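Local coordinates for protein guanylate kinase (Stenotrophomonas maltophilia, PDB 6WCT) that catalyses the ATP-dependent phosphorylation of GMP to GDP, a step probably essential for recycling GMP and, indirectly, cGMP, at residues T23-A33 / V131-P141. Numbering follows the deposited sequence.
Sequences TLYIVAAPSGA and VPGTVTVFILP. With 5GP (guanosine-5'-monophosphate), chain E; PO4 (phosphate ion), chain F.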
ATOM      1  N   THR A  23       7.540   0.467 -12.608  1.00 57.32           N
ATOM      2  CA  THR A  23       6.157   0.565 -12.161  1.00 52.34           C
ATOM      3  C   THR A  23       5.556   1.918 -12.530  1.00 52.36           C
ATOM      4  O   THR A  23       6.209   2.963 -12.436  1.00 51.66           O
ATOM      5  CB  THR A  23       6.054   0.339 -10.652  1.00 55.34           C
ATOM      6  OG1 THR A  23       6.708  -0.885 -10.318  1.00 60.50           O
ATOM      7  CG2 THR A  23       4.597   0.279 -10.205  1.00 56.39           C
ATOM      8  N   LEU A  24       4.295   1.881 -12.943  1.00 48.47           N
ATOM      9  CA  LEU A  24       3.546   3.058 -13.344  1.00 45.41           C
ATOM     10  C   LEU A  24       2.625   3.480 -12.210  1.00 44.46           C
ATOM     11  O   LEU A  24       1.873   2.658 -11.675  1.00 47.41           O
ATOM     12  CB  LEU A  24       2.746   2.775 -14.614  1.00 45.65           C
ATOM     13  CG  LEU A  24       2.099   3.956 -15.331  1.00 53.55           C
ATOM     14  CD1 LEU A  24       3.145   5.059 -15.607  1.00 46.14           C
ATOM     15  CD2 LEU A  24       1.482   3.475 -16.640  1.00 41.90           C
ATOM     16  N   TYR A  25       2.729   4.737 -11.819  1.00 42.97           N
ATOM     17  CA  TYR A  25       1.951   5.332 -10.738  1.00 41.61           C
ATOM     18  C   TYR A  25       1.043   6.405 -11.305  1.00 38.78           C
ATOM     19  O   TYR A  25       1.441   7.139 -12.215  1.00 41.11           O
ATOM     20  CB  TYR A  25       2.869   5.951  -9.679  1.00 34.03           C
ATOM     21  CG  TYR A  25       3.764   4.944  -9.009  1.00 42.38           C
ATOM     22  CD1 TYR A  25       3.320   4.216  -7.913  1.00 39.33           C
ATOM     23  CD2 TYR A  25       5.028   4.669  -9.510  1.00 40.42           C
ATOM     24  CE1 TYR A  25       4.132   3.289  -7.296  1.00 44.18           C
ATOM     25  CE2 TYR A  25       5.843   3.729  -8.904  1.00 46.15           C
ATOM     26  CZ  TYR A  25       5.388   3.046  -7.795  1.00 46.55           C
ATOM     27  OH  TYR A  25       6.182   2.097  -7.188  1.00 54.99           O
ATOM     28  N   ILE A  26      -0.191   6.474 -10.799  1.00 34.36           N
ATOM     29  CA  ILE A  26      -1.100   7.563 -11.129  1.00 31.50           C
ATOM     30  C   ILE A  26      -1.520   8.235  -9.835  1.00 31.78           C
ATOM     31  O   ILE A  26      -1.962   7.558  -8.901  1.00 30.85           O
ATOM     32  CB  ILE A  26      -2.346   7.088 -11.900  1.00 32.17           C
ATOM     33  CG1 ILE A  26      -1.954   6.407 -13.203  1.00 35.51           C
ATOM     34  CG2 ILE A  26      -3.260   8.278 -12.208  1.00 28.55           C
ATOM     35  CD1 ILE A  26      -3.155   5.982 -14.031  1.00 42.82           C
ATOM     36  N   VAL A  27      -1.384   9.557  -9.781  1.00 31.05           N
ATOM     37  CA  VAL A  27      -1.907  10.354  -8.674  1.00 36.01           C
ATOM     38  C   VAL A  27      -2.888  11.352  -9.283  1.00 33.79           C
ATOM     39  O   VAL A  27      -2.494  12.209 -10.087  1.00 32.67           O
ATOM     40  CB  VAL A  27      -0.809  11.087  -7.884  1.00 34.11           C
ATOM     41  CG1 VAL A  27      -1.449  11.898  -6.769  1.00 33.06           C
ATOM     42  CG2 VAL A  27       0.224  10.128  -7.348  1.00 33.03           C
ATOM     43  N   ALA A  28      -4.160  11.237  -8.907  1.00 35.56           N
ATOM     44  CA  ALA A  28      -5.197  12.108  -9.423  1.00 32.01           C
ATOM     45  C   ALA A  28      -5.782  12.946  -8.299  1.00 35.41           C
ATOM     46  O   ALA A  28      -5.823  12.526  -7.140  1.00 35.11           O
ATOM     47  CB  ALA A  28      -6.313  11.318 -10.058  1.00 27.91           C
ATOM     48  N   ALA A  29      -6.287  14.098  -8.670  1.00 29.44           N
ATOM     49  CA  ALA A  29      -6.878  15.049  -7.742  1.00 37.11           C
ATOM     50  C   ALA A  29      -7.452  16.188  -8.560  1.00 40.37           C
ATOM     51  O   ALA A  29      -6.865  16.555  -9.586  1.00 46.52           O
ATOM     52  CB  ALA A  29      -5.831  15.590  -6.766  1.00 27.28           C
ATOM     53  N   PRO A  30      -8.553  16.800  -8.138  1.00 36.63           N
ATOM     54  CA  PRO A  30      -8.949  18.053  -8.780  1.00 41.61           C
ATOM     55  C   PRO A  30      -7.857  19.078  -8.541  1.00 43.81           C
ATOM     56  O   PRO A  30      -7.191  19.065  -7.505  1.00 38.15           O
ATOM     57  CB  PRO A  30     -10.249  18.427  -8.061  1.00 39.68           C
ATOM     58  CG  PRO A  30     -10.116  17.782  -6.686  1.00 40.10           C
ATOM     59  CD  PRO A  30      -9.376  16.481  -6.957  1.00 34.31           C
ATOM     60  N   SER A  31      -7.693  19.986  -9.499  1.00 52.67           N
ATOM     61  CA  SER A  31      -6.759  21.088  -9.311  1.00 51.71           C
ATOM     62  C   SER A  31      -7.156  21.892  -8.081  1.00 51.16           C
ATOM     63  O   SER A  31      -8.342  22.041  -7.771  1.00 45.38           O
ATOM     64  CB  SER A  31      -6.718  21.976 -10.550  1.00 52.99           C
ATOM     65  OG  SER A  31      -6.041  21.320 -11.610  1.00 55.28           O
ATOM     66  N   GLY A  32      -6.150  22.384  -7.360  1.00 47.49           N
ATOM     67  CA  GLY A  32      -6.386  23.119  -6.138  1.00 52.06           C
ATOM     68  C   GLY A  32      -6.534  22.265  -4.895  1.00 55.40           C
ATOM     69  O   GLY A  32      -6.785  22.816  -3.815  1.00 56.45           O
ATOM     70  N   ALA A  33      -6.379  20.942  -5.007  1.00 47.58           N
ATOM     71  CA  ALA A  33      -6.338  20.063  -3.844  1.00 47.79           C
ATOM     72  C   ALA A  33      -4.926  19.914  -3.290  1.00 48.12           C
ATOM     73  O   ALA A  33      -4.756  19.350  -2.203  1.00 47.04           O
ATOM     74  CB  ALA A  33      -6.904  18.675  -4.191  1.00 43.51           C
ATOM     75  N   VAL A 131      -1.839  -0.702 -18.969  1.00 54.19           N
ATOM     76  CA  VAL A 131      -0.885  -1.301 -18.037  1.00 54.02           C
ATOM     77  C   VAL A 131      -1.653  -1.832 -16.830  1.00 68.39           C
ATOM     78  O   VAL A 131      -2.121  -1.043 -15.992  1.00 62.60           O
ATOM     79  CB  VAL A 131       0.198  -0.296 -17.615  1.00 62.47           C
ATOM     80  CG1 VAL A 131       1.158  -0.943 -16.631  1.00 59.58           C
ATOM     81  CG2 VAL A 131       0.936   0.252 -18.849  1.00 52.50           C
ATOM     82  N   PRO A 132      -1.734  -3.151 -16.663  1.00 68.50           N
ATOM     83  CA  PRO A 132      -2.601  -3.703 -15.604  1.00 62.94           C
ATOM     84  C   PRO A 132      -2.217  -3.265 -14.201  1.00 71.74           C
ATOM     85  O   PRO A 132      -3.080  -2.807 -13.435  1.00 65.17           O
ATOM     86  CB  PRO A 132      -2.463  -5.222 -15.794  1.00 69.61           C
ATOM     87  CG  PRO A 132      -2.033  -5.410 -17.205  1.00 65.33           C
ATOM     88  CD  PRO A 132      -1.200  -4.194 -17.555  1.00 66.84           C
ATOM     89  N   GLY A 133      -0.949  -3.424 -13.828  1.00 66.43           N
ATOM     90  CA  GLY A 133      -0.569  -3.274 -12.437  1.00 57.74           C
ATOM     91  C   GLY A 133      -0.283  -1.855 -11.993  1.00 55.83           C
ATOM     92  O   GLY A 133       0.470  -1.649 -11.037  1.00 63.74           O
ATOM     93  N   THR A 134      -0.862  -0.874 -12.682  1.00 49.24           N
ATOM     94  CA  THR A 134      -0.660   0.522 -12.315  1.00 50.84           C
ATOM     95  C   THR A 134      -1.154   0.766 -10.894  1.00 38.32           C
ATOM     96  O   THR A 134      -2.203   0.271 -10.494  1.00 48.47           O
ATOM     97  CB  THR A 134      -1.393   1.440 -13.297  1.00 48.89           C
ATOM     98  OG1 THR A 134      -0.875   1.248 -14.622  1.00 63.16           O
ATOM     99  CG2 THR A 134      -1.207   2.867 -12.933  1.00 36.79           C
ATOM    100  N   VAL A 135      -0.389   1.525 -10.121  1.00 50.70           N
ATOM    101  CA  VAL A 135      -0.766   1.885  -8.759  1.00 35.82           C
ATOM    102  C   VAL A 135      -1.414   3.264  -8.826  1.00 33.41           C
ATOM    103  O   VAL A 135      -0.759   4.237  -9.205  1.00 32.21           O
ATOM    104  CB  VAL A 135       0.455   1.890  -7.824  1.00 41.18           C
ATOM    105  CG1 VAL A 135       0.075   2.426  -6.418  1.00 38.59           C
ATOM    106  CG2 VAL A 135       1.032   0.502  -7.716  1.00 43.03           C
ATOM    107  N   THR A 136      -2.689   3.368  -8.435  1.00 31.34           N
ATOM    108  CA  THR A 136      -3.445   4.609  -8.626  1.00 34.16           C
ATOM    109  C   THR A 136      -3.902   5.174  -7.283  1.00 30.16           C
ATOM    110  O   THR A 136      -4.395   4.433  -6.432  1.00 36.64           O
ATOM    111  CB  THR A 136      -4.641   4.387  -9.561  1.00 35.32           C
ATOM    112  OG1 THR A 136      -5.569   3.512  -8.932  1.00 36.08           O
ATOM    113  CG2 THR A 136      -4.193   3.731 -10.914  1.00 32.74           C
ATOM    114  N   VAL A 137      -3.720   6.484  -7.100  1.00 28.57           N
ATOM    115  CA  VAL A 137      -3.997   7.185  -5.849  1.00 30.04           C
ATOM    116  C   VAL A 137      -4.866   8.405  -6.134  1.00 36.99           C
ATOM    117  O   VAL A 137      -4.582   9.168  -7.060  1.00 28.82           O
ATOM    118  CB  VAL A 137      -2.697   7.642  -5.154  1.00 29.93           C
ATOM    119  CG1 VAL A 137      -3.019   8.316  -3.796  1.00 25.40           C
ATOM    120  CG2 VAL A 137      -1.682   6.481  -5.026  1.00 31.96           C
ATOM    121  N   PHE A 138      -5.888   8.634  -5.308  1.00 32.97           N
ATOM    122  CA  PHE A 138      -6.690   9.843  -5.438  1.00 29.23           C
ATOM    123  C   PHE A 138      -6.502  10.714  -4.205  1.00 29.81           C
ATOM    124  O   PHE A 138      -6.522  10.220  -3.074  1.00 37.79           O
ATOM    125  CB  PHE A 138      -8.191   9.555  -5.620  1.00 28.14           C
ATOM    126  CG  PHE A 138      -8.927  10.681  -6.312  1.00 32.55           C
ATOM    127  CD1 PHE A 138      -9.392  11.768  -5.600  1.00 35.20           C
ATOM    128  CD2 PHE A 138      -9.120  10.659  -7.685  1.00 35.10           C
ATOM    129  CE1 PHE A 138     -10.041  12.807  -6.246  1.00 37.91           C
ATOM    130  CE2 PHE A 138      -9.771  11.691  -8.333  1.00 39.04           C
ATOM    131  CZ  PHE A 138     -10.230  12.768  -7.613  1.00 38.37           C
ATOM    132  N   ILE A 139      -6.315  12.011  -4.425  1.00 26.61           N
ATOM    133  CA  ILE A 139      -6.101  12.952  -3.325  1.00 32.63           C
ATOM    134  C   ILE A 139      -7.315  13.858  -3.259  1.00 33.85           C
ATOM    135  O   ILE A 139      -7.692  14.486  -4.258  1.00 32.20           O
ATOM    136  CB  ILE A 139      -4.787  13.734  -3.480  1.00 30.45           C
ATOM    137  CG1 ILE A 139      -3.610  12.738  -3.479  1.00 32.89           C
ATOM    138  CG2 ILE A 139      -4.642  14.766  -2.376  1.00 33.03           C
ATOM    139  CD1 ILE A 139      -2.228  13.358  -3.501  1.00 33.56           C
ATOM    140  N   LEU A 140      -7.947  13.887  -2.093  1.00 31.59           N
ATOM    141  CA  LEU A 140      -9.125  14.679  -1.827  1.00 32.13           C
ATOM    142  C   LEU A 140      -8.746  15.893  -0.998  1.00 42.51           C
ATOM    143  O   LEU A 140      -7.848  15.809  -0.153  1.00 35.89           O
ATOM    144  CB  LEU A 140     -10.191  13.876  -1.069  1.00 31.46           C
ATOM    145  CG  LEU A 140     -10.871  12.705  -1.800  1.00 35.15           C
ATOM    146  CD1 LEU A 140     -11.905  12.037  -0.890  1.00 30.31           C
ATOM    147  CD2 LEU A 140     -11.516  13.179  -3.093  1.00 28.78           C
ATOM    148  N   PRO A 141      -9.398  17.019  -1.273  1.00 39.24           N
ATOM    149  CA  PRO A 141      -9.251  18.190  -0.420  1.00 42.72           C
ATOM    150  C   PRO A 141      -9.976  17.978   0.896  1.00 39.37           C
ATOM    151  O   PRO A 141     -10.908  17.167   0.978  1.00 45.17           O
ATOM    152  CB  PRO A 141      -9.905  19.312  -1.249  1.00 38.78           C
ATOM    153  CG  PRO A 141     -10.922  18.603  -2.066  1.00 42.00           C
ATOM    154  CD  PRO A 141     -10.281  17.280  -2.423  1.00 37.02           C
TER
HETATM  155  P   5GP E 301      -5.680  21.652 -14.890  1.00 45.26           P
HETATM  156  O1P 5GP E 301      -4.181  21.815 -14.865  1.00 47.58           O
HETATM  157  O2P 5GP E 301      -6.438  22.460 -13.838  1.00 42.03           O
HETATM  158  O3P 5GP E 301      -6.314  21.881 -16.239  1.00 37.46           O
HETATM  159  O5' 5GP E 301      -5.989  20.132 -14.616  1.00 45.44           O
HETATM  160  C5' 5GP E 301      -7.245  19.581 -14.956  1.00 35.42           C
HETATM  161  C4' 5GP E 301      -7.206  18.090 -14.820  1.00 37.04           C
HETATM  162  O4' 5GP E 301      -6.502  17.531 -15.960  1.00 34.54           O
HETATM  163  C3' 5GP E 301      -6.456  17.587 -13.572  1.00 39.14           C
HETATM  164  O3' 5GP E 301      -7.171  16.513 -12.973  1.00 41.08           O
HETATM  165  C2' 5GP E 301      -5.165  17.024 -14.147  1.00 34.27           C
HETATM  166  O2' 5GP E 301      -4.577  15.993 -13.387  1.00 35.85           O
HETATM  167  C1' 5GP E 301      -5.646  16.525 -15.496  1.00 33.24           C
HETATM  168  N9  5GP E 301      -4.577  16.308 -16.456  1.00 40.19           N
HETATM  169  C8  5GP E 301      -3.340  16.898 -16.442  1.00 42.51           C
HETATM  170  N7  5GP E 301      -2.508  16.371 -17.300  1.00 41.96           N
HETATM  171  C5  5GP E 301      -3.248  15.382 -17.929  1.00 40.98           C
HETATM  172  C6  5GP E 301      -2.878  14.441 -18.907  1.00 41.09           C
HETATM  173  O6  5GP E 301      -1.767  14.318 -19.418  1.00 42.84           O
HETATM  174  N1  5GP E 301      -3.915  13.585 -19.232  1.00 43.21           N
HETATM  175  C2  5GP E 301      -5.170  13.624 -18.676  1.00 48.14           C
HETATM  176  N2  5GP E 301      -6.051  12.702 -19.086  1.00 42.17           N
HETATM  177  N3  5GP E 301      -5.530  14.510 -17.753  1.00 40.25           N
HETATM  178  C4  5GP E 301      -4.530  15.345 -17.424  1.00 38.75           C
HETATM  179  P   PO4 F 302      -2.383  21.537  -7.640  1.00 60.40           P
HETATM  180  O1  PO4 F 302      -2.127  20.062  -7.848  1.00 60.27           O
HETATM  181  O2  PO4 F 302      -1.079  22.178  -7.247  1.00 65.99           O
HETATM  182  O3  PO4 F 302      -3.370  21.789  -6.517  1.00 54.93           O
HETATM  183  O4  PO4 F 302      -2.908  22.116  -8.935  1.00 61.35           O
HETATM  184  O   HOH W   1       2.817  -0.484 -13.101  1.00 46.63           O
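Val135 N donates to Leu24 O where strands 24-28 and 135-140 pair as parallel neighbours in the central sheet of the P-loop kinase fold, their axes 4.6 Å apart and 14° from parallel. Four more backbone bonds alternate between the strands: Ile26 N to Val135 O, Val137 N to Ile26 O, Ala28 N to Val137 O and Ile139 N to Ala28 O. The straightest is Ala28 N to Val137 O (2.8 Å, 171° at the hydrogen). The intervening Tyr25 and Val27 bond instead to Val115 and Leu117 of strand 114-117, so strand 24-28 is bonded on both flanks. Thr136 OG1 is hydrogen-bonded to Asp180 N and Tyr25 OH to Ser202 OG.

At the N-terminal end of the pair, Thr134 OG1 donates to Val131 O (2.9 Å) across a type I turn; chi1 of -61° leaves Thr134 CG2 anti to the backbone N, where it meets Ile26 CG1 at 3.6 Å. A water accepts from Leu24 N. Farther along, Ala28 O and Ala29 CA sit over one face of the Phe138 ring, toward its rim.

In the P-loop, Ala29 O accepts from Lys35 NZ, Gly32 N donates to O3 of a phosphate ion, likely picked up from the crystallisation solution, and Ser31 OG donates to O2P of GMP at 2.5 Å.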